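Long-range contact in HTH cro/C1-type domain-containing protein (Thermotoga maritima, PDB 2WUS), which is RodZ, probably a membrane-anchored cell-shape protein whose helix-turn-helix domain, described here, resembles DNA-binding domains but in RodZ proteins binds the actin-like MreB: residues W5-R16 / K38-K46. Sequence-based numbering, arbitrary orientation.
Sequences WKELGETFRKKR and KRIEEGDLK
Leu-45 lays its CD1 methyl over one face of the Trp-5 indole, 3.8 Å from the centroid of the five-membered ring and close to its normal, which meets the criteria for a CH-pi contact. Gly-43 O lies near the ring plane at the edge; NE1 hydrogen-bonds to Tyr-76 O, and the Tyr-76 ring meets the indole nearly parallel. At the edge of a second flat group, the Arg-16 guanidinium, lies the Glu-41 carboxylate, the planes 29° apart. The grip is side-on and bidentate: NE reaches OE1 at 2.8 Å, on its syn side but tilted from the carboxylate plane, and NH1 reaches the syn lone pair of OE2 at 2.8 Å. The Arg-13 NE to Glu-41 OE2 salt bridge, 3.5 Å, is one of charges only, while Arg-13 CB lies against the carboxylate. With CG beside its backbone N (chi1 -70°) and the chain extended beyond, Glu-41 fills a hole among Gly-9, Phe-12, Arg-13 and Arg-16; Tyr-61 OH also bonds to its OE1. Gly-9, lacking a side chain, makes CA-H...O contacts with Ile-40 O and Glu-41 O. Gly-43, with positive phi, is the C-prime residue of a Schellman motif (Asp-44 N to Arg-39 O), and Leu-45 just beyond points its CB toward helix 3-17. The segments' axes, 118° and 7.1 Å apart, join helices 3-17 and 34-42, the chain's first and third; helix 51-64 packs on Phe-12, which stacks with Tyr-61, and on Ile-40, helix 69-84 on Leu-8 and Leu-45.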
loop_
_atom_site.group_PDB
_atom_site.type_symbol
_atom_site.label_atom_id
_atom_site.label_comp_id
_atom_site.label_asym_id
_atom_site.label_seq_id
_atom_site.Cartn_x
_atom_site.Cartn_y
_atom_site.Cartn_z
ATOM N N TRP C 5 16.005 1.718 -24.880
ATOM C CA TRP C 5 16.112 0.421 -24.204
ATOM C C TRP C 5 17.408 -0.282 -24.635
ATOM O O TRP C 5 18.154 -0.812 -23.805
ATOM C CB TRP C 5 14.920 -0.490 -24.532
ATOM C CG TRP C 5 13.617 -0.164 -23.864
ATOM C CD1 TRP C 5 13.385 0.811 -22.927
ATOM C CD2 TRP C 5 12.350 -0.808 -24.065
ATOM N NE1 TRP C 5 12.062 0.804 -22.546
ATOM C CE2 TRP C 5 11.407 -0.200 -23.244
ATOM C CE3 TRP C 5 11.936 -1.875 -24.888
ATOM C CZ2 TRP C 5 10.074 -0.590 -23.188
ATOM C CZ3 TRP C 5 10.604 -2.264 -24.839
ATOM C CH2 TRP C 5 9.695 -1.628 -23.998
ATOM N N LYS C 6 17.657 -0.290 -25.945
ATOM C CA LYS C 6 18.842 -0.924 -26.502
ATOM C C LYS C 6 20.086 -0.365 -25.838
ATOM O O LYS C 6 20.968 -1.112 -25.426
ATOM C CB LYS C 6 18.909 -0.707 -28.011
ATOM C CG LYS C 6 18.027 -1.639 -28.819
ATOM C CD LYS C 6 18.377 -1.568 -30.305
ATOM C CE LYS C 6 17.401 -2.376 -31.136
ATOM N NZ LYS C 6 17.437 -3.819 -30.772
ATOM N N GLU C 7 20.138 0.956 -25.734
ATOM C CA GLU C 7 21.233 1.648 -25.073
ATOM C C GLU C 7 21.228 1.343 -23.580
ATOM O O GLU C 7 22.247 1.444 -22.896
ATOM C CB GLU C 7 21.118 3.152 -25.308
ATOM C CG GLU C 7 20.432 3.901 -24.196
ATOM C CD GLU C 7 20.316 5.392 -24.486
ATOM O OE1 GLU C 7 19.654 5.750 -25.492
ATOM O OE2 GLU C 7 20.884 6.202 -23.709
ATOM N N LEU C 8 20.056 0.971 -23.082
ATOM C CA LEU C 8 19.920 0.540 -21.712
ATOM C C LEU C 8 20.734 -0.730 -21.555
ATOM O O LEU C 8 21.766 -0.734 -20.893
ATOM C CB LEU C 8 18.455 0.257 -21.401
ATOM C CG LEU C 8 17.983 0.396 -19.956
ATOM C CD1 LEU C 8 17.089 -0.770 -19.616
ATOM C CD2 LEU C 8 19.167 0.486 -19.001
ATOM N N GLY C 9 20.263 -1.803 -22.181
ATOM C CA GLY C 9 20.925 -3.094 -22.117
ATOM C C GLY C 9 22.373 -3.032 -22.562
ATOM O O GLY C 9 23.211 -3.825 -22.114
ATOM N N GLU C 10 22.678 -2.084 -23.442
ATOM C CA GLU C 10 24.044 -1.912 -23.909
ATOM C C GLU C 10 24.932 -1.457 -22.770
ATOM O O GLU C 10 26.086 -1.853 -22.687
ATOM C CB GLU C 10 24.104 -0.899 -25.038
ATOM C CG GLU C 10 24.904 -1.337 -26.245
ATOM C CD GLU C 10 24.820 -0.311 -27.368
ATOM O OE1 GLU C 10 25.248 0.850 -27.159
ATOM O OE2 GLU C 10 24.313 -0.657 -28.458
ATOM N N THR C 11 24.401 -0.624 -21.885
ATOM C CA THR C 11 25.205 -0.148 -20.771
ATOM C C THR C 11 25.411 -1.274 -19.775
ATOM O O THR C 11 26.503 -1.430 -19.218
ATOM C CB THR C 11 24.575 1.071 -20.069
ATOM O OG1 THR C 11 24.242 2.062 -21.044
ATOM C CG2 THR C 11 25.550 1.678 -19.063
ATOM N N PHE C 12 24.351 -2.050 -19.558
ATOM C CA PHE C 12 24.397 -3.213 -18.675
ATOM C C PHE C 12 25.436 -4.210 -19.149
ATOM O O PHE C 12 26.323 -4.596 -18.382
ATOM C CB PHE C 12 23.039 -3.920 -18.617
ATOM C CG PHE C 12 22.062 -3.302 -17.661
ATOM C CD1 PHE C 12 22.386 -3.145 -16.324
ATOM C CD2 PHE C 12 20.806 -2.901 -18.097
ATOM C CE1 PHE C 12 21.487 -2.586 -15.444
ATOM C CE2 PHE C 12 19.907 -2.344 -17.223
ATOM C CZ PHE C 12 20.247 -2.184 -15.892
ATOM N N ARG C 13 25.309 -4.640 -20.409
ATOM C CA ARG C 13 26.243 -5.606 -20.971
ATOM C C ARG C 13 27.646 -5.088 -20.756
ATOM O O ARG C 13 28.483 -5.776 -20.174
ATOM C CB ARG C 13 25.988 -5.843 -22.463
ATOM C CG ARG C 13 27.101 -6.611 -23.197
ATOM C CD ARG C 13 26.612 -7.239 -24.520
ATOM N NE ARG C 13 26.135 -8.618 -24.340
ATOM C CZ ARG C 13 25.350 -9.286 -25.190
ATOM N NH1 ARG C 13 24.989 -10.535 -24.912
ATOM N NH2 ARG C 13 24.916 -8.718 -26.312
ATOM N N LYS C 14 27.876 -3.853 -21.192
ATOM C CA LYS C 14 29.204 -3.247 -21.149
ATOM C C LYS C 14 29.775 -3.178 -19.738
ATOM O O LYS C 14 30.979 -3.369 -19.535
ATOM C CB LYS C 14 29.188 -1.852 -21.784
ATOM C CG LYS C 14 30.490 -1.081 -21.618
ATOM C CD LYS C 14 30.412 0.288 -22.279
ATOM C CE LYS C 14 31.649 1.126 -21.983
ATOM N NZ LYS C 14 31.518 2.511 -22.530
ATOM N N LYS C 15 28.908 -2.910 -18.768
ATOM C CA LYS C 15 29.352 -2.730 -17.393
ATOM C C LYS C 15 29.584 -4.066 -16.702
ATOM O O LYS C 15 30.384 -4.168 -15.770
ATOM C CB LYS C 15 28.330 -1.912 -16.611
ATOM C CG LYS C 15 28.945 -0.952 -15.628
ATOM C CD LYS C 15 29.548 -1.656 -14.447
ATOM C CE LYS C 15 30.780 -0.903 -13.966
ATOM N NZ LYS C 15 30.586 0.577 -13.970
ATOM N N ARG C 16 28.875 -5.094 -17.152
ATOM C CA ARG C 16 29.041 -6.406 -16.557
ATOM C C ARG C 16 30.376 -6.987 -17.003
ATOM O O ARG C 16 31.124 -7.556 -16.208
ATOM C CB ARG C 16 27.893 -7.328 -16.957
ATOM C CG ARG C 16 28.000 -8.713 -16.354
ATOM C CD ARG C 16 26.790 -9.538 -16.703
ATOM N NE ARG C 16 26.472 -9.425 -18.116
ATOM C CZ ARG C 16 27.107 -10.096 -19.071
ATOM N NH1 ARG C 16 26.753 -9.940 -20.340
ATOM N NH2 ARG C 16 28.100 -10.921 -18.751
ATOM N N LYS C 38 19.698 -11.673 -20.456
ATOM C CA LYS C 38 20.123 -11.597 -21.853
ATOM C C LYS C 38 19.221 -10.621 -22.577
ATOM O O LYS C 38 19.670 -9.598 -23.093
ATOM C CB LYS C 38 20.092 -12.956 -22.560
ATOM C CG LYS C 38 20.688 -12.924 -23.983
ATOM C CD LYS C 38 21.957 -13.795 -24.115
ATOM C CE LYS C 38 23.096 -13.119 -24.916
ATOM N NZ LYS C 38 22.821 -12.959 -26.382
ATOM N N ARG C 39 17.937 -10.939 -22.594
ATOM C CA ARG C 39 16.938 -10.061 -23.187
ATOM C C ARG C 39 17.155 -8.597 -22.790
ATOM O O ARG C 39 17.218 -7.717 -23.643
ATOM C CB ARG C 39 15.525 -10.543 -22.818
ATOM C CG ARG C 39 15.296 -12.040 -23.086
ATOM C CD ARG C 39 13.821 -12.377 -23.198
ATOM N NE ARG C 39 13.079 -11.238 -23.737
ATOM C CZ ARG C 39 11.757 -11.195 -23.883
ATOM N NH1 ARG C 39 11.190 -10.098 -24.367
ATOM N NH2 ARG C 39 11.005 -12.236 -23.539
ATOM N N ILE C 40 17.289 -8.335 -21.498
ATOM C CA ILE C 40 17.490 -6.967 -21.021
ATOM C C ILE C 40 18.666 -6.288 -21.709
ATOM O O ILE C 40 18.616 -5.085 -22.003
ATOM C CB ILE C 40 17.698 -6.934 -19.502
ATOM C CG1 ILE C 40 16.348 -7.077 -18.797
ATOM C CG2 ILE C 40 18.383 -5.656 -19.086
ATOM C CD1 ILE C 40 16.474 -7.305 -17.327
ATOM N N GLU C 41 19.717 -7.067 -21.970
ATOM C CA GLU C 41 20.948 -6.525 -22.515
ATOM C C GLU C 41 20.805 -6.218 -24.007
ATOM O O GLU C 41 21.300 -5.195 -24.505
ATOM C CB GLU C 41 22.125 -7.458 -22.233
ATOM C CG GLU C 41 22.542 -7.531 -20.764
ATOM C CD GLU C 41 23.926 -8.175 -20.553
ATOM O OE1 GLU C 41 24.606 -7.828 -19.558
ATOM O OE2 GLU C 41 24.340 -9.025 -21.374
ATOM N N GLU C 42 20.105 -7.088 -24.723
ATOM C CA GLU C 42 19.850 -6.824 -26.136
ATOM C C GLU C 42 18.677 -5.853 -26.326
ATOM O O GLU C 42 18.270 -5.540 -27.453
ATOM C CB GLU C 42 19.667 -8.128 -26.908
ATOM C CG GLU C 42 19.136 -9.255 -26.082
ATOM C CD GLU C 42 19.481 -10.597 -26.678
ATOM O OE1 GLU C 42 18.590 -11.481 -26.736
ATOM O OE2 GLU C 42 20.653 -10.757 -27.097
ATOM N N GLY C 43 18.160 -5.375 -25.197
ATOM C CA GLY C 43 17.173 -4.312 -25.164
ATOM C C GLY C 43 15.752 -4.753 -25.447
ATOM O O GLY C 43 14.930 -3.945 -25.871
ATOM N N ASP C 44 15.450 -6.023 -25.203
ATOM C CA ASP C 44 14.160 -6.587 -25.608
ATOM C C ASP C 44 13.226 -6.846 -24.418
ATOM O O ASP C 44 13.197 -7.941 -23.842
ATOM C CB ASP C 44 14.370 -7.863 -26.434
ATOM C CG ASP C 44 13.078 -8.608 -26.689
ATOM O OD1 ASP C 44 13.083 -9.856 -26.601
ATOM O OD2 ASP C 44 12.054 -7.944 -26.963
ATOM N N LEU C 45 12.435 -5.839 -24.072
ATOM C CA LEU C 45 11.706 -5.871 -22.817
ATOM C C LEU C 45 10.211 -6.070 -22.981
ATOM O O LEU C 45 9.516 -6.339 -22.006
ATOM C CB LEU C 45 11.957 -4.579 -22.058
ATOM C CG LEU C 45 13.412 -4.148 -21.942
ATOM C CD1 LEU C 45 13.493 -2.873 -21.151
ATOM C CD2 LEU C 45 14.249 -5.241 -21.288
ATOM N N LYS C 46 9.723 -5.952 -24.210
ATOM C CA LYS C 46 8.292 -5.851 -24.453
ATOM C C LYS C 46 7.392 -6.753 -23.595
ATOM O O LYS C 46 6.438 -6.258 -22.988
ATOM C CB LYS C 46 7.973 -6.022 -25.931
ATOM C CG LYS C 46 6.571 -5.557 -26.295
ATOM C CD LYS C 46 6.374 -4.073 -25.996
ATOM C CE LYS C 46 4.983 -3.636 -26.423
ATOM N NZ LYS C 46 4.217 -4.795 -26.981
#